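Local coordinates for GDSL-like protein (Collinsella aerofaciens ATCC 25986, PDB 7BXD), which probably hydrolyses ester bonds of acylated substrates, as an acyl-hydrolase of the GDSL-like lipase family in the SGNH hydrolase clan, at residues I77-L91 and A124-T137. Sequence-based numbering, arbitrary orientation.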
loop_
_atom_site.group_PDB
_atom_site.type_symbol
_atom_site.label_atom_id
_atom_site.label_comp_id
_atom_site.label_asym_id
_atom_site.label_seq_id
_atom_site.Cartn_x
_atom_site.Cartn_y
_atom_site.Cartn_z
ATOM N N ILE A 77 -4.003 -6.904 3.471
ATOM C CA ILE A 77 -5.180 -6.681 2.631
ATOM C C ILE A 77 -6.264 -7.700 2.961
ATOM O O ILE A 77 -7.442 -7.344 3.148
ATOM C CB ILE A 77 -4.795 -6.671 1.143
ATOM C CG1 ILE A 77 -3.993 -5.385 0.843
ATOM C CG2 ILE A 77 -6.047 -6.731 0.235
ATOM C CD1 ILE A 77 -3.541 -5.230 -0.604
ATOM N N ALA A 78 -5.880 -8.985 3.064
ATOM C CA ALA A 78 -6.842 -10.069 3.237
ATOM C C ALA A 78 -7.160 -10.358 4.698
ATOM O O ALA A 78 -6.336 -10.146 5.609
ATOM C CB ALA A 78 -6.316 -11.354 2.623
ATOM N N ILE A 79 -8.369 -10.905 4.908
ATOM C CA ILE A 79 -8.763 -11.391 6.225
ATOM C C ILE A 79 -7.945 -12.619 6.579
ATOM O O ILE A 79 -7.730 -13.498 5.739
ATOM C CB ILE A 79 -10.255 -11.784 6.242
ATOM C CG1 ILE A 79 -11.131 -10.631 5.769
ATOM C CG2 ILE A 79 -10.645 -12.254 7.642
ATOM C CD1 ILE A 79 -12.626 -10.981 5.755
ATOM N N LYS A 80 -7.541 -12.715 7.845
ATOM C CA LYS A 80 -6.897 -13.907 8.391
ATOM C C LYS A 80 -7.295 -14.025 9.860
ATOM O O LYS A 80 -7.481 -13.012 10.537
ATOM C CB LYS A 80 -5.363 -13.851 8.213
ATOM C CG LYS A 80 -4.683 -15.216 8.313
ATOM C CD LYS A 80 -3.196 -15.153 8.035
ATOM C CE LYS A 80 -2.615 -16.567 8.014
ATOM N NZ LYS A 80 -1.172 -16.664 8.353
ATOM N N ALA A 81 -7.421 -15.261 10.354
ATOM C CA ALA A 81 -8.054 -15.444 11.660
ATOM C C ALA A 81 -7.258 -14.859 12.825
ATOM O O ALA A 81 -7.818 -14.719 13.916
ATOM C CB ALA A 81 -8.335 -16.915 11.906
ATOM N N ASP A 82 -5.979 -14.531 12.633
ATOM C CA ASP A 82 -5.129 -14.049 13.710
ATOM C C ASP A 82 -5.233 -12.550 13.947
ATOM O O ASP A 82 -4.634 -12.057 14.907
ATOM C CB ASP A 82 -3.665 -14.479 13.498
ATOM C CG ASP A 82 -3.049 -13.912 12.230
ATOM O OD1 ASP A 82 -3.787 -13.505 11.295
ATOM O OD2 ASP A 82 -1.795 -13.899 12.172
ATOM N N ARG A 83 -5.962 -11.817 13.110
ATOM C CA ARG A 83 -6.131 -10.380 13.274
ATOM C C ARG A 83 -7.562 -10.019 12.897
ATOM O O ARG A 83 -8.287 -10.815 12.279
ATOM C CB ARG A 83 -5.144 -9.585 12.399
ATOM C CG ARG A 83 -3.679 -9.891 12.667
ATOM C CD ARG A 83 -2.774 -8.956 11.871
ATOM N NE ARG A 83 -2.853 -7.555 12.320
ATOM C CZ ARG A 83 -1.906 -6.926 13.002
ATOM N NH1 ARG A 83 -0.818 -7.575 13.402
ATOM N NH2 ARG A 83 -2.067 -5.650 13.311
ATOM N N THR A 84 -7.964 -8.787 13.224
ATOM C CA THR A 84 -9.277 -8.291 12.816
ATOM C C THR A 84 -9.219 -6.952 12.078
ATOM O O THR A 84 -10.269 -6.286 11.926
ATOM C CB THR A 84 -10.209 -8.182 14.013
ATOM O OG1 THR A 84 -9.593 -7.328 14.994
ATOM C CG2 THR A 84 -10.464 -9.568 14.588
ATOM N N ASP A 85 -8.035 -6.542 11.614
ATOM C CA ASP A 85 -7.797 -5.212 11.057
ATOM C C ASP A 85 -7.313 -5.245 9.613
ATOM O O ASP A 85 -6.579 -4.355 9.195
ATOM C CB ASP A 85 -6.803 -4.443 11.931
ATOM C CG ASP A 85 -5.431 -5.095 11.984
ATOM O OD1 ASP A 85 -5.232 -6.211 11.454
ATOM O OD2 ASP A 85 -4.526 -4.448 12.567
ATOM N N SER A 86 -7.764 -6.229 8.844
ATOM C CA SER A 86 -7.402 -6.274 7.426
ATOM C C SER A 86 -7.995 -5.080 6.674
ATOM O O SER A 86 -8.925 -4.398 7.151
ATOM C CB SER A 86 -7.929 -7.538 6.764
ATOM O OG SER A 86 -9.351 -7.574 6.722
ATOM N N PHE A 87 -7.450 -4.820 5.472
ATOM C CA PHE A 87 -8.057 -3.769 4.658
ATOM C C PHE A 87 -9.528 -4.100 4.410
ATOM O O PHE A 87 -10.388 -3.221 4.430
ATOM C CB PHE A 87 -7.348 -3.590 3.309
ATOM C CG PHE A 87 -5.958 -2.980 3.338
ATOM C CD1 PHE A 87 -4.934 -3.419 4.208
ATOM C CD2 PHE A 87 -5.642 -1.980 2.413
ATOM C CE1 PHE A 87 -3.629 -2.873 4.118
ATOM C CE2 PHE A 87 -4.347 -1.448 2.335
ATOM C CZ PHE A 87 -3.357 -1.896 3.162
ATOM N N VAL A 88 -9.830 -5.370 4.123
ATOM C CA VAL A 88 -11.216 -5.769 3.889
ATOM C C VAL A 88 -12.079 -5.394 5.093
ATOM O O VAL A 88 -13.174 -4.852 4.934
ATOM C CB VAL A 88 -11.286 -7.278 3.587
ATOM C CG1 VAL A 88 -12.731 -7.800 3.664
ATOM C CG2 VAL A 88 -10.658 -7.580 2.217
ATOM N N GLU A 89 -11.601 -5.704 6.314
ATOM C CA GLU A 89 -12.379 -5.435 7.517
ATOM C C GLU A 89 -12.480 -3.945 7.827
ATOM O O GLU A 89 -13.485 -3.496 8.404
ATOM C CB GLU A 89 -11.797 -6.207 8.692
ATOM C CG GLU A 89 -12.086 -7.700 8.646
ATOM C CD GLU A 89 -11.102 -8.539 9.450
ATOM O OE1 GLU A 89 -9.872 -8.435 9.222
ATOM O OE2 GLU A 89 -11.563 -9.365 10.295
ATOM N N ARG A 90 -11.433 -3.167 7.494
ATOM C CA ARG A 90 -11.393 -1.744 7.827
ATOM C C ARG A 90 -12.162 -0.876 6.838
ATOM O O ARG A 90 -12.448 0.288 7.154
ATOM C CB ARG A 90 -9.941 -1.235 7.880
ATOM C CG ARG A 90 -9.167 -1.760 9.103
ATOM C CD ARG A 90 -7.908 -0.913 9.297
ATOM N NE ARG A 90 -6.971 -1.273 8.248
ATOM C CZ ARG A 90 -6.253 -0.455 7.450
ATOM N NH1 ARG A 90 -6.331 0.880 7.479
ATOM N NH2 ARG A 90 -5.426 -1.029 6.605
ATOM N N LEU A 91 -12.446 -1.374 5.623
ATOM C CA LEU A 91 -12.893 -0.472 4.557
ATOM C C LEU A 91 -14.159 0.309 4.945
ATOM O O LEU A 91 -14.272 1.516 4.677
ATOM C CB LEU A 91 -13.099 -1.265 3.266
ATOM C CG LEU A 91 -13.713 -0.492 2.101
ATOM C CD1 LEU A 91 -12.859 0.689 1.699
ATOM C CD2 LEU A 91 -13.899 -1.452 0.934
ATOM N N ALA A 124 -12.343 -13.465 0.585
ATOM C CA ALA A 124 -11.558 -12.367 1.139
ATOM C C ALA A 124 -10.438 -12.829 2.063
ATOM O O ALA A 124 -9.650 -11.982 2.504
ATOM C CB ALA A 124 -12.484 -11.374 1.851
ATOM N N HIS A 125 -10.331 -14.131 2.340
ATOM C CA HIS A 125 -9.154 -14.705 2.987
ATOM C C HIS A 125 -8.039 -15.042 1.998
ATOM O O HIS A 125 -6.937 -15.388 2.439
ATOM C CB HIS A 125 -9.523 -15.985 3.745
ATOM C CG HIS A 125 -10.511 -15.757 4.832
ATOM N ND1 HIS A 125 -11.867 -15.771 4.597
ATOM C CD2 HIS A 125 -10.355 -15.501 6.149
ATOM C CE1 HIS A 125 -12.510 -15.564 5.736
ATOM N NE2 HIS A 125 -11.614 -15.367 6.688
ATOM N N GLU A 126 -8.305 -15.022 0.690
ATOM C CA GLU A 126 -7.269 -15.228 -0.314
ATOM C C GLU A 126 -6.862 -13.864 -0.859
ATOM O O GLU A 126 -7.679 -12.945 -0.919
ATOM C CB GLU A 126 -7.783 -16.102 -1.462
ATOM C CG GLU A 126 -7.994 -17.559 -1.109
ATOM C CD GLU A 126 -8.533 -18.391 -2.267
ATOM O OE1 GLU A 126 -9.099 -17.830 -3.230
ATOM O OE2 GLU A 126 -8.429 -19.652 -2.184
ATOM N N PHE A 127 -5.597 -13.723 -1.266
ATOM C CA PHE A 127 -5.155 -12.420 -1.742
ATOM C C PHE A 127 -5.940 -11.965 -2.963
ATOM O O PHE A 127 -6.374 -10.806 -3.032
ATOM C CB PHE A 127 -3.666 -12.443 -2.041
ATOM C CG PHE A 127 -3.089 -11.065 -2.186
ATOM C CD1 PHE A 127 -2.967 -10.218 -1.075
ATOM C CD2 PHE A 127 -2.641 -10.610 -3.429
ATOM C CE1 PHE A 127 -2.434 -8.962 -1.213
ATOM C CE2 PHE A 127 -2.102 -9.350 -3.541
ATOM C CZ PHE A 127 -1.995 -8.528 -2.435
ATOM N N TYR A 128 -6.090 -12.843 -3.965
ATOM C CA TYR A 128 -6.875 -12.459 -5.151
ATOM C C TYR A 128 -8.269 -12.011 -4.752
ATOM O O TYR A 128 -8.803 -11.038 -5.308
ATOM C CB TYR A 128 -6.980 -13.605 -6.170
ATOM C CG TYR A 128 -5.824 -13.749 -7.140
ATOM C CD1 TYR A 128 -5.770 -12.976 -8.303
ATOM C CD2 TYR A 128 -4.827 -14.710 -6.946
ATOM C CE1 TYR A 128 -4.774 -13.144 -9.242
ATOM C CE2 TYR A 128 -3.809 -14.871 -7.875
ATOM C CZ TYR A 128 -3.780 -14.084 -9.016
ATOM O OH TYR A 128 -2.736 -14.241 -9.914
ATOM N N GLY A 129 -8.915 -12.756 -3.853
ATOM C CA GLY A 129 -10.280 -12.438 -3.481
ATOM C C GLY A 129 -10.388 -11.173 -2.663
ATOM O O GLY A 129 -11.379 -10.440 -2.780
ATOM N N ALA A 130 -9.383 -10.884 -1.825
ATOM C CA ALA A 130 -9.407 -9.663 -1.041
ATOM C C ALA A 130 -9.225 -8.427 -1.917
ATOM O O ALA A 130 -9.892 -7.396 -1.697
ATOM C CB ALA A 130 -8.336 -9.733 0.043
ATOM N N VAL A 131 -8.285 -8.474 -2.872
ATOM C CA VAL A 131 -8.114 -7.339 -3.774
ATOM C C VAL A 131 -9.402 -7.116 -4.562
ATOM O O VAL A 131 -9.860 -5.982 -4.750
ATOM C CB VAL A 131 -6.884 -7.508 -4.685
ATOM C CG1 VAL A 131 -6.767 -6.325 -5.676
ATOM C CG2 VAL A 131 -5.602 -7.605 -3.851
ATOM N N ASP A 132 -10.010 -8.210 -5.046
ATOM C CA ASP A 132 -11.281 -8.123 -5.759
ATOM C C ASP A 132 -12.347 -7.465 -4.886
ATOM O O ASP A 132 -13.078 -6.573 -5.339
ATOM C CB ASP A 132 -11.664 -9.540 -6.202
ATOM C CG ASP A 132 -12.926 -9.582 -7.031
ATOM O OD1 ASP A 132 -12.814 -9.380 -8.259
ATOM O OD2 ASP A 132 -14.007 -9.819 -6.450
ATOM N N TYR A 133 -12.459 -7.906 -3.631
ATOM C CA TYR A 133 -13.423 -7.288 -2.711
ATOM C C TYR A 133 -13.184 -5.794 -2.579
ATOM O O TYR A 133 -14.138 -5.005 -2.581
ATOM C CB TYR A 133 -13.348 -7.954 -1.332
ATOM C CG TYR A 133 -14.315 -7.353 -0.351
ATOM C CD1 TYR A 133 -13.938 -6.260 0.447
ATOM C CD2 TYR A 133 -15.609 -7.890 -0.205
ATOM C CE1 TYR A 133 -14.820 -5.702 1.335
ATOM C CE2 TYR A 133 -16.502 -7.337 0.689
ATOM C CZ TYR A 133 -16.104 -6.240 1.450
ATOM O OH TYR A 133 -17.015 -5.680 2.350
ATOM N N LEU A 134 -11.928 -5.383 -2.374
ATOM C CA LEU A 134 -11.672 -3.956 -2.178
ATOM C C LEU A 134 -12.118 -3.150 -3.379
ATOM O O LEU A 134 -12.730 -2.087 -3.230
ATOM C CB LEU A 134 -10.194 -3.682 -1.906
ATOM C CG LEU A 134 -9.603 -4.148 -0.564
ATOM C CD1 LEU A 134 -8.160 -3.638 -0.496
ATOM C CD2 LEU A 134 -10.408 -3.630 0.613
ATOM N N ILE A 135 -11.809 -3.610 -4.600
ATOM C CA ILE A 135 -12.159 -2.802 -5.759
ATOM C C ILE A 135 -13.670 -2.716 -5.911
ATOM O O ILE A 135 -14.225 -1.626 -6.133
ATOM C CB ILE A 135 -11.483 -3.337 -7.037
ATOM C CG1 ILE A 135 -9.955 -3.151 -6.912
ATOM C CG2 ILE A 135 -12.057 -2.627 -8.280
ATOM C CD1 ILE A 135 -9.142 -3.934 -7.914
ATOM N N ARG A 136 -14.359 -3.856 -5.765
ATOM C CA ARG A 136 -15.824 -3.836 -5.885
ATOM C C ARG A 136 -16.439 -2.941 -4.820
ATOM O O ARG A 136 -17.418 -2.214 -5.077
ATOM C CB ARG A 136 -16.388 -5.258 -5.772
ATOM C CG ARG A 136 -16.105 -6.137 -6.996
ATOM C CD ARG A 136 -16.828 -7.505 -6.852
ATOM N NE ARG A 136 -16.224 -8.377 -5.838
ATOM C CZ ARG A 136 -16.758 -8.702 -4.653
ATOM N NH1 ARG A 136 -17.935 -8.218 -4.277
ATOM N NH2 ARG A 136 -16.094 -9.521 -3.832
ATOM N N THR A 137 -15.915 -3.023 -3.594
ATOM C CA THR A 137 -16.616 -2.408 -2.468
ATOM C C THR A 137 -16.295 -0.913 -2.375
ATOM O O THR A 137 -17.167 -0.096 -2.035
ATOM C CB THR A 137 -16.299 -3.176 -1.180
ATOM O OG1 THR A 137 -16.626 -4.554 -1.395
ATOM C CG2 THR A 137 -17.121 -2.649 0.000
HETATM O O HOH W 1 -5.944 -15.346 4.966
#
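Tyr133 presents one ring face to Val88, whose CG1 sits 4.1 Å from the ring centroid in a CH-pi contact, while Thr137 OG1, which donates to Tyr133 O one turn back, lies over the centre of the opposite face. Val88 CG1 gets there by standing anti to the backbone N (chi1 167°), leaving CG2 to press on Ala130 CB. Ile79 CB sits over one face of the His125 ring, offset toward the rim, and Ile79 CG2 comes within 3.4 Å of His125 NE2. Phe87 is sandwiched within its own segment, with Ile77 CG1 over the centre of one face and Arg90 NH2 nearer the rim of the other. Ile77 then spreads its branches, CG2 wedging between Ala130 CB (3.8 Å) and Leu134 CD1, and CD1 meeting Phe127 CE1 at 3.9 Å. Cut back to alanine, Ile77 would probably leave a gap among Phe127, Ala130 and Leu134 and one face of Phe87 without this cover. Leu91 CD2 touches Thr137 CG2.

The polar link is confined to the backbone: Ile79 N donates to Ala124 O (2.9 Å, 149° at the hydrogen), and one water donates to both Ile79 O and His125 O. Asp109 accepts from Ile77 N and Ala78 N, and a Ser86–Glu89 capping box starts helix 87-90. A loop and short helix thus join helix 127-141, in the connection between parallel strands 100-104 and 146-150 of the SGNH fold: aliphatic branches on alanine methyls and ring faces make up most of the interface, and one main-chain bond and a water bridge probably align its more exposed end.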